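Calreticulin, putative,Calreticulin, putative (Trypanosoma cruzi, PDB 5HCF) is a putative lectin-like chaperone of the calreticulin family that probably binds both carbohydrate and peptide through its globular domain. Local coordinates at residues Glu12-Ser17 / Tyr52-Ala57; Thr56-Pro61 / Thr209-Asp214; Gln117-Ile122 / Asn130-Lys135. One frame throughout, in Å; residues are numbered along the deposited sequence.

Contact 1 of 3, residues Glu12-Ser17 / Tyr52-Ala57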
loop_
_atom_site.group_PDB
_atom_site.type_symbol
_atom_site.label_atom_id
_atom_site.label_comp_id
_atom_site.label_asym_id
_atom_site.label_seq_id
_atom_site.Cartn_x
_atom_site.Cartn_y
_atom_site.Cartn_z
ATOM N N GLU A 12 -9.010 16.205 -7.975
ATOM C CA GLU A 12 -8.380 17.294 -8.715
ATOM C C GLU A 12 -6.922 17.509 -8.322
ATOM O O GLU A 12 -6.104 17.882 -9.161
ATOM C CB GLU A 12 -9.166 18.596 -8.529
ATOM C CG GLU A 12 -10.532 18.583 -9.191
ATOM C CD GLU A 12 -10.449 18.208 -10.657
ATOM O OE1 GLU A 12 -9.547 18.727 -11.351
ATOM O OE2 GLU A 12 -11.270 17.384 -11.110
ATOM N N HIS A 13 -6.595 17.266 -7.054
ATOM C CA HIS A 13 -5.233 17.482 -6.561
ATOM C C HIS A 13 -4.304 16.312 -6.891
ATOM O O HIS A 13 -3.113 16.343 -6.580
ATOM C CB HIS A 13 -5.240 17.731 -5.049
ATOM C CG HIS A 13 -5.917 16.654 -4.260
ATOM N ND1 HIS A 13 -7.282 16.468 -4.270
ATOM C CD2 HIS A 13 -5.415 15.707 -3.430
ATOM C CE1 HIS A 13 -7.593 15.451 -3.487
ATOM N NE2 HIS A 13 -6.478 14.973 -2.964
ATOM N N TRP A 14 -4.856 15.277 -7.513
ATOM C CA TRP A 14 -4.051 14.151 -7.971
ATOM C C TRP A 14 -3.687 14.331 -9.442
ATOM O O TRP A 14 -4.553 14.595 -10.276
ATOM C CB TRP A 14 -4.791 12.831 -7.769
ATOM C CG TRP A 14 -4.701 12.296 -6.373
ATOM C CD1 TRP A 14 -5.330 12.783 -5.266
ATOM C CD2 TRP A 14 -3.927 11.174 -5.933
ATOM N NE1 TRP A 14 -5.000 12.033 -4.165
ATOM C CE2 TRP A 14 -4.139 11.038 -4.548
ATOM C CE3 TRP A 14 -3.072 10.274 -6.578
ATOM C CZ2 TRP A 14 -3.533 10.030 -3.793
ATOM C CZ3 TRP A 14 -2.471 9.275 -5.829
ATOM C CH2 TRP A 14 -2.705 9.162 -4.451
ATOM N N THR A 15 -2.405 14.190 -9.756
ATOM C CA THR A 15 -1.938 14.382 -11.123
ATOM C C THR A 15 -1.682 13.060 -11.835
ATOM O O THR A 15 -0.957 12.205 -11.333
ATOM C CB THR A 15 -0.649 15.216 -11.169
ATOM O OG1 THR A 15 -0.835 16.426 -10.425
ATOM C CG2 THR A 15 -0.298 15.554 -12.600
ATOM N N THR A 16 -2.274 12.912 -13.015
ATOM C CA THR A 16 -2.124 11.702 -13.809
ATOM C C THR A 16 -0.942 11.845 -14.762
ATOM O O THR A 16 -0.806 12.858 -15.442
ATOM C CB THR A 16 -3.402 11.396 -14.612
ATOM O OG1 THR A 16 -4.543 11.464 -13.746
ATOM C CG2 THR A 16 -3.320 10.009 -15.236
ATOM N N SER A 17 -0.098 10.822 -14.814
ATOM C CA SER A 17 1.152 10.892 -15.563
ATOM C C SER A 17 0.962 11.105 -17.063
ATOM O O SER A 17 -0.099 10.821 -17.613
ATOM C CB SER A 17 1.965 9.622 -15.330
ATOM O OG SER A 17 3.069 9.563 -16.216
ATOM N N TYR A 52 -2.423 2.234 -14.875
ATOM C CA TYR A 52 -2.808 3.456 -14.182
ATOM C C TYR A 52 -1.576 4.084 -13.533
ATOM O O TYR A 52 -0.678 3.380 -13.077
ATOM C CB TYR A 52 -3.897 3.167 -13.142
ATOM C CG TYR A 52 -5.200 2.695 -13.752
ATOM C CD1 TYR A 52 -5.356 1.380 -14.189
ATOM C CD2 TYR A 52 -6.274 3.565 -13.897
ATOM C CE1 TYR A 52 -6.550 0.949 -14.752
ATOM C CE2 TYR A 52 -7.468 3.145 -14.459
ATOM C CZ TYR A 52 -7.603 1.839 -14.886
ATOM O OH TYR A 52 -8.796 1.434 -15.446
ATOM N N ALA A 53 -1.530 5.410 -13.511
ATOM C CA ALA A 53 -0.407 6.127 -12.915
ATOM C C ALA A 53 -0.813 7.550 -12.565
ATOM O O ALA A 53 -0.793 8.437 -13.416
ATOM C CB ALA A 53 0.786 6.136 -13.854
ATOM N N LEU A 54 -1.174 7.754 -11.303
ATOM C CA LEU A 54 -1.514 9.077 -10.796
ATOM C C LEU A 54 -1.000 9.250 -9.368
ATOM O O LEU A 54 -0.859 8.282 -8.619
ATOM C CB LEU A 54 -3.029 9.310 -10.888
ATOM C CG LEU A 54 -3.990 8.283 -10.277
ATOM C CD1 LEU A 54 -4.087 8.403 -8.776
ATOM C CD2 LEU A 54 -5.370 8.418 -10.905
ATOM N N SER A 55 -0.718 10.493 -8.999
ATOM C CA SER A 55 -0.026 10.776 -7.747
ATOM C C SER A 55 -0.441 12.114 -7.158
ATOM O O SER A 55 -1.022 12.958 -7.840
ATOM C CB SER A 55 1.494 10.756 -7.957
ATOM O OG SER A 55 1.865 11.471 -9.126
ATOM N N THR A 56 -0.149 12.293 -5.877
ATOM C CA THR A 56 -0.369 13.571 -5.222
ATOM C C THR A 56 0.785 13.831 -4.261
ATOM O O THR A 56 1.418 12.896 -3.771
ATOM C CB THR A 56 -1.711 13.614 -4.466
ATOM O OG1 THR A 56 -1.990 14.960 -4.061
ATOM C CG2 THR A 56 -1.672 12.709 -3.244
ATOM N N ALA A 57 1.061 15.102 -4.000
ATOM C CA ALA A 57 2.170 15.471 -3.136
ATOM C C ALA A 57 1.704 15.669 -1.704
ATOM O O ALA A 57 0.635 16.237 -1.463
ATOM C CB ALA A 57 2.850 16.730 -3.653
#
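Trp-14 lays its indole against strand 50-62, with Thr-56 over one ring face. Its CB passes the carbonyl oxygen Ser-55 O at 3.8 Å. CG sits beside the backbone N, anti to the carbonyl carbon (chi1 -81°), and faces Thr-56 CB. CD1 and CD2 also have Thr-56 CB as their nearest neighbour. That methine carbon stands almost squarely over the five-membered ring, 3.5 Å from its centroid and 7° off the normal, a CH-pi contact. Trp-14 CE2 and CZ2 lie under the methyl Thr-56 CG2, which CH2 at the tip also meets. Trp-14 CZ3 reaches the backbone of the other strand, with Leu-54 O at 3.4 Å. The modelled approach of CE3 to the methyl of Leu-54 is doubtfully short. NE1 bonds to Glu-6 OE1, which also takes His-13 NE2.

In this legume lectin fold, strand 15-16 forms one margin of the seven-stranded antiparallel sheet, and strand 50-62 is its neighbour. Thr-15 and Ser-55 are a hydrogen-bonded pair. Thr-15 N reaches Ser-55 O at 2.7 Å, and Ser-55 N returns to Thr-15 O at 2.9 Å. Thr-16 and Leu-54 are the next, non-hydrogen-bonded pair. Ser-17 N then donates to Ala-53 O at 2.9 Å in a nearly straight bond. Ser-17 OG takes a bond from His-19 N; the carbonyls of Glu-97 and Phe-99 must share its one proton. At the other end, Thr-56 OG1 donates to His-13 O at 3.1 Å, approaching from above the carbonyl plane. The same OG1 lies at the edge of the His-13 ring, 3.6 Å from CD2.

Contact 2 of 3, residues Thr56-Pro61 / Thr209-Asp214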
loop_
_atom_site.group_PDB
_atom_site.type_symbol
_atom_site.label_atom_id
_atom_site.label_comp_id
_atom_site.label_asym_id
_atom_site.label_seq_id
_atom_site.Cartn_x
_atom_site.Cartn_y
_atom_site.Cartn_z
ATOM N N THR A 56 -0.149 12.293 -5.877
ATOM C CA THR A 56 -0.369 13.571 -5.222
ATOM C C THR A 56 0.785 13.831 -4.261
ATOM O O THR A 56 1.418 12.896 -3.771
ATOM C CB THR A 56 -1.711 13.614 -4.466
ATOM O OG1 THR A 56 -1.990 14.960 -4.061
ATOM C CG2 THR A 56 -1.672 12.709 -3.244
ATOM N N ALA A 57 1.061 15.102 -4.000
ATOM C CA ALA A 57 2.170 15.471 -3.136
ATOM C C ALA A 57 1.704 15.669 -1.704
ATOM O O ALA A 57 0.635 16.237 -1.463
ATOM C CB ALA A 57 2.850 16.730 -3.653
ATOM N N PHE A 58 2.500 15.178 -0.757
ATOM C CA PHE A 58 2.255 15.455 0.650
ATOM C C PHE A 58 2.381 16.958 0.874
ATOM O O PHE A 58 3.299 17.588 0.345
ATOM C CB PHE A 58 3.246 14.700 1.541
ATOM C CG PHE A 58 3.253 13.211 1.329
ATOM C CD1 PHE A 58 2.073 12.482 1.354
ATOM C CD2 PHE A 58 4.447 12.535 1.112
ATOM C CE1 PHE A 58 2.083 11.109 1.163
ATOM C CE2 PHE A 58 4.462 11.164 0.921
ATOM C CZ PHE A 58 3.279 10.449 0.946
ATOM N N PRO A 59 1.472 17.537 1.672
ATOM C CA PRO A 59 1.535 18.977 1.953
ATOM C C PRO A 59 2.870 19.337 2.595
ATOM O O PRO A 59 3.447 20.384 2.305
ATOM C CB PRO A 59 0.366 19.212 2.921
ATOM C CG PRO A 59 -0.490 17.987 2.827
ATOM C CD PRO A 59 0.406 16.862 2.430
ATOM N N THR A 60 3.351 18.450 3.458
ATOM C CA THR A 60 4.684 18.562 4.029
ATOM C C THR A 60 5.415 17.237 3.851
ATOM O O THR A 60 4.828 16.174 4.058
ATOM C CB THR A 60 4.638 18.934 5.525
ATOM O OG1 THR A 60 3.750 20.042 5.718
ATOM C CG2 THR A 60 6.025 19.307 6.028
ATOM N N PRO A 61 6.698 17.293 3.456
ATOM C CA PRO A 61 7.480 16.069 3.264
ATOM C C PRO A 61 7.537 15.258 4.550
ATOM O O PRO A 61 7.495 15.837 5.637
ATOM C CB PRO A 61 8.864 16.589 2.873
ATOM C CG PRO A 61 8.614 17.953 2.328
ATOM C CD PRO A 61 7.468 18.501 3.116
ATOM N N THR A 209 7.846 12.381 -0.477
ATOM C CA THR A 209 7.269 13.589 -1.045
ATOM C C THR A 209 5.954 13.344 -1.798
ATOM O O THR A 209 5.129 14.248 -1.913
ATOM C CB THR A 209 8.274 14.262 -1.991
ATOM O OG1 THR A 209 7.877 15.614 -2.234
ATOM C CG2 THR A 209 8.350 13.511 -3.304
ATOM N N HIS A 210 5.758 12.134 -2.310
ATOM C CA HIS A 210 4.523 11.805 -3.019
ATOM C C HIS A 210 3.961 10.443 -2.630
ATOM O O HIS A 210 4.695 9.552 -2.203
ATOM C CB HIS A 210 4.744 11.820 -4.536
ATOM C CG HIS A 210 5.062 13.173 -5.097
ATOM N ND1 HIS A 210 6.332 13.537 -5.476
ATOM C CD2 HIS A 210 4.262 14.231 -5.369
ATOM C CE1 HIS A 210 6.309 14.775 -5.947
ATOM N NE2 HIS A 210 5.069 15.216 -5.891
ATOM N N VAL A 211 2.648 10.293 -2.778
ATOM C CA VAL A 211 2.031 8.976 -2.830
ATOM C C VAL A 211 1.535 8.771 -4.255
ATOM O O VAL A 211 0.983 9.687 -4.864
ATOM C CB VAL A 211 0.870 8.825 -1.827
ATOM C CG1 VAL A 211 -0.246 9.801 -2.151
ATOM C CG2 VAL A 211 0.345 7.405 -1.843
ATOM N N GLY A 212 1.729 7.575 -4.793
ATOM C CA GLY A 212 1.290 7.292 -6.145
ATOM C C GLY A 212 0.619 5.947 -6.287
ATOM O O GLY A 212 0.939 4.998 -5.570
ATOM N N ILE A 213 -0.320 5.867 -7.222
ATOM C CA ILE A 213 -0.936 4.603 -7.580
ATOM C C ILE A 213 -0.486 4.213 -8.973
ATOM O O ILE A 213 -0.844 4.850 -9.962
ATOM C CB ILE A 213 -2.473 4.664 -7.522
ATOM C CG1 ILE A 213 -2.942 4.691 -6.067
ATOM C CG2 ILE A 213 -3.080 3.469 -8.225
ATOM C CD1 ILE A 213 -4.382 5.123 -5.885
ATOM N N ASP A 214 0.321 3.164 -9.031
ATOM C CA ASP A 214 0.887 2.677 -10.278
ATOM C C ASP A 214 0.566 1.194 -10.398
ATOM O O ASP A 214 1.294 0.347 -9.872
ATOM C CB ASP A 214 2.398 2.922 -10.306
ATOM C CG ASP A 214 3.106 2.100 -11.362
ATOM O OD1 ASP A 214 2.541 1.922 -12.462
ATOM O OD2 ASP A 214 4.219 1.607 -11.074
#
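Thr-209 and His-210 meet strand 56-58 from a classic beta bulge: both residues face Leu-91 on the strand at their other side. The bulge belongs to the seven-stranded sheet of the legume lectin sandwich. As in other calreticulins, this sheet probably carries the lectin site. Strand 208-217 lies here between strands 50-62 and 83-91.

The pairing with 56-58 stays antiparallel. Thr-56 and Val-211 form a hydrogen-bonded pair: Thr-56 N to Val-211 O and Val-211 N to Thr-56 O are both 3.0 Å. One bond further on, Phe-58 N donates to Thr-209 O, also at 3.0 Å. Just after it the chain turns a corner at Pro-59 and Thr-60.

Phe-58 folds its ring back over the neighbouring strand. CG lies beside the backbone N (chi1 -56°). One ring face covers His-210 CA, which stands 4.0 Å from the plane, offset toward the rim. Phe-58 CE2 comes to 3.5 Å from the carbonyl oxygen His-210 O. CE1 meets Val-211 CB, the two side chains crossing at about a right angle. The ring also packs on Ile-229 of the second sheet and makes an edge-to-face pair with Phe-4, so it belongs to the filling between the sheets. On this side, Thr-56 and Val-211 lie side by side and point the same way, their methyls CG2 and CG1 3.4 Å apart.

Ala-57 and His-210 form the non-hydrogen-bonded pair on the other side of the sheet. The imidazole reaches Ala-57 obliquely, and His-210 CD2 touches Ala-57 CB at 3.3 Å.

Contact 3 of 3, residues Gln117-Ile122 / Asn130-Lys135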
loop_
_atom_site.group_PDB
_atom_site.type_symbol
_atom_site.label_atom_id
_atom_site.label_comp_id
_atom_site.label_asym_id
_atom_site.label_seq_id
_atom_site.Cartn_x
_atom_site.Cartn_y
_atom_site.Cartn_z
ATOM N N GLN A 117 -1.732 -16.593 -8.753
ATOM C CA GLN A 117 -0.723 -15.825 -8.044
ATOM C C GLN A 117 -1.366 -14.733 -7.177
ATOM O O GLN A 117 -2.177 -13.941 -7.661
ATOM C CB GLN A 117 0.251 -15.218 -9.057
ATOM C CG GLN A 117 1.387 -14.422 -8.457
ATOM C CD GLN A 117 2.222 -13.738 -9.519
ATOM O OE1 GLN A 117 2.025 -12.558 -9.815
ATOM N NE2 GLN A 117 3.164 -14.481 -10.103
ATOM N N ASN A 118 -0.984 -14.682 -5.902
ATOM C CA ASN A 118 -1.609 -13.769 -4.937
ATOM C C ASN A 118 -0.679 -13.471 -3.765
ATOM O O ASN A 118 -0.227 -14.384 -3.074
ATOM C CB ASN A 118 -2.935 -14.369 -4.429
ATOM C CG ASN A 118 -3.653 -13.481 -3.412
ATOM O OD1 ASN A 118 -3.048 -12.924 -2.492
ATOM N ND2 ASN A 118 -4.966 -13.361 -3.574
ATOM N N ARG A 119 -0.405 -12.193 -3.530
ATOM C CA ARG A 119 0.399 -11.799 -2.377
ATOM C C ARG A 119 0.192 -10.336 -2.007
ATOM O O ARG A 119 -0.301 -9.537 -2.810
ATOM C CB ARG A 119 1.885 -12.044 -2.640
ATOM C CG ARG A 119 2.546 -10.964 -3.484
ATOM C CD ARG A 119 4.046 -11.185 -3.567
ATOM N NE ARG A 119 4.662 -11.126 -2.243
ATOM C CZ ARG A 119 5.972 -11.154 -2.018
ATOM N NH1 ARG A 119 6.827 -11.232 -3.031
ATOM N NH2 ARG A 119 6.428 -11.096 -0.775
ATOM N N VAL A 120 0.580 -9.991 -0.783
ATOM C CA VAL A 120 0.637 -8.597 -0.370
ATOM C C VAL A 120 2.064 -8.096 -0.518
ATOM O O VAL A 120 2.981 -8.630 0.098
ATOM C CB VAL A 120 0.156 -8.410 1.085
ATOM C CG1 VAL A 120 0.217 -6.943 1.485
ATOM C CG2 VAL A 120 -1.255 -8.976 1.261
ATOM N N HIS A 121 2.252 -7.064 -1.331
ATOM C CA HIS A 121 3.584 -6.516 -1.544
ATOM C C HIS A 121 4.009 -5.659 -0.376
ATOM O O HIS A 121 3.271 -4.771 0.053
ATOM C CB HIS A 121 3.637 -5.661 -2.811
ATOM C CG HIS A 121 3.607 -6.447 -4.082
ATOM N ND1 HIS A 121 4.584 -7.357 -4.415
ATOM C CD2 HIS A 121 2.725 -6.440 -5.111
ATOM C CE1 HIS A 121 4.301 -7.891 -5.592
ATOM N NE2 HIS A 121 3.181 -7.349 -6.034
ATOM N N ILE A 122 5.201 -5.932 0.139
ATOM C CA ILE A 122 5.869 -4.985 1.015
ATOM C C ILE A 122 7.300 -4.856 0.521
ATOM O O ILE A 122 8.186 -5.584 0.968
ATOM C CB ILE A 122 5.852 -5.416 2.482
ATOM C CG1 ILE A 122 4.421 -5.701 2.940
ATOM C CG2 ILE A 122 6.482 -4.330 3.345
ATOM C CD1 ILE A 122 4.320 -6.101 4.385
ATOM N N ASN A 130 15.367 -2.618 -4.955
ATOM C CA ASN A 130 14.056 -2.887 -4.390
ATOM C C ASN A 130 14.072 -4.270 -3.749
ATOM O O ASN A 130 14.363 -5.262 -4.415
ATOM C CB ASN A 130 12.976 -2.793 -5.470
ATOM C CG ASN A 130 12.851 -1.393 -6.042
ATOM O OD1 ASN A 130 13.196 -0.410 -5.384
ATOM N ND2 ASN A 130 12.368 -1.295 -7.277
ATOM N N ARG A 131 13.767 -4.332 -2.456
ATOM C CA ARG A 131 13.859 -5.583 -1.704
ATOM C C ARG A 131 12.471 -6.136 -1.452
ATOM O O ARG A 131 11.673 -5.521 -0.748
ATOM C CB ARG A 131 14.584 -5.373 -0.370
ATOM C CG ARG A 131 15.870 -4.575 -0.470
ATOM C CD ARG A 131 16.958 -5.334 -1.206
ATOM N NE ARG A 131 18.090 -4.464 -1.511
ATOM C CZ ARG A 131 19.365 -4.812 -1.361
ATOM N NH1 ARG A 131 19.679 -6.014 -0.896
ATOM N NH2 ARG A 131 20.329 -3.954 -1.667
ATOM N N GLU A 132 12.176 -7.286 -2.046
ATOM C CA GLU A 132 10.876 -7.920 -1.850
ATOM C C GLU A 132 10.777 -8.613 -0.488
ATOM O O GLU A 132 11.691 -9.316 -0.061
ATOM C CB GLU A 132 10.594 -8.920 -2.975
ATOM C CG GLU A 132 10.442 -8.277 -4.348
ATOM C CD GLU A 132 10.040 -9.272 -5.418
ATOM O OE1 GLU A 132 9.210 -8.912 -6.282
ATOM O OE2 GLU A 132 10.555 -10.411 -5.399
ATOM N N TRP A 133 9.650 -8.398 0.180
ATOM C CA TRP A 133 9.335 -9.040 1.449
ATOM C C TRP A 133 9.427 -10.565 1.339
ATOM O O TRP A 133 8.828 -11.167 0.445
ATOM C CB TRP A 133 7.934 -8.615 1.891
ATOM C CG TRP A 133 7.535 -8.993 3.283
ATOM C CD1 TRP A 133 8.358 -9.219 4.347
ATOM C CD2 TRP A 133 6.196 -9.157 3.769
ATOM N NE1 TRP A 133 7.614 -9.523 5.463
ATOM C CE2 TRP A 133 6.285 -9.489 5.135
ATOM C CE3 TRP A 133 4.930 -9.058 3.177
ATOM C CZ2 TRP A 133 5.158 -9.722 5.921
ATOM C CZ3 TRP A 133 3.812 -9.290 3.959
ATOM C CH2 TRP A 133 3.934 -9.619 5.316
ATOM N N SER A 134 10.182 -11.186 2.240
ATOM C CA SER A 134 10.391 -12.629 2.190
ATOM C C SER A 134 9.120 -13.430 2.494
ATOM O O SER A 134 8.986 -14.561 2.045
ATOM C CB SER A 134 11.498 -13.050 3.159
ATOM O OG SER A 134 11.108 -12.844 4.505
ATOM N N LYS A 135 8.197 -12.854 3.260
ATOM C CA LYS A 135 6.970 -13.561 3.622
ATOM C C LYS A 135 5.883 -13.356 2.576
ATOM O O LYS A 135 5.738 -12.262 2.029
ATOM C CB LYS A 135 6.470 -13.106 4.996
ATOM C CG LYS A 135 7.444 -13.401 6.123
ATOM C CD LYS A 135 6.770 -13.389 7.482
ATOM C CE LYS A 135 7.676 -14.022 8.527
ATOM N NZ LYS A 135 7.179 -13.819 9.914
HETATM O O HOH W 1 3.055 -11.283 0.633
#
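Ile-122 and Trp-133 cross obliquely, with the tip of the isoleucine over the indole. Ile-122 CD1 stands 3.4 Å from the centroid of the six-membered ring, 19° off its normal, in a CH-pi contact. Ile-122 CG1 lies lower on the same chain and meets Trp-133 CE3 at 3.4 Å. The opposite face of the indole has Lys-135 O above its rim. Val-120 O lies at the ring edge, near the plane. Trp-133 NE1 bonds to Tyr-158 OH, and the ring also stacks with Trp-176.

Strands 117-126 and 129-132 form a beta hairpin at one margin of the seven-stranded lectin sheet. Trp-133 N makes a weak bond to Ile-122 O, which also accepts from Trp-176 NE1.

Arg-119 reaches across to the backbone of residues 133-135. The chain bends at chi3 (-61°), which places NE; the guanidinium meets the backbone oxygens at its edge. Arg-119 NH2 donates to Trp-133 O at 2.7 Å, with that oxygen in the guanidinium plane. A weak second bond runs from Arg-119 NH2 to Lys-135 O at 3.1 Å. Arg-119 NE donates to a water, 3.3 Å away, lodged between Val-120 O and Lys-135 O.

How the contacts relate
From the N terminus, contact 1 comes first. It closes a loop of 34 residues that holds strands 26-29 and 42-45 of the eight-stranded sheet. Contact 2 starts on the same strand, 50-62, where contact 1 ends; they share Thr-56 and Ala-57. It closes a far longer loop of 147 residues, back to strand 208-217. Contact 3 is nested inside that loop and closes a short hairpin. All three reach the seven-stranded sheet. Contacts 1 and 2 join three successive strands at one margin, and Trp-14 packs against Val-211 across them. Contact 3 lies at the other margin, its centre about 24 Å from that of contact 1.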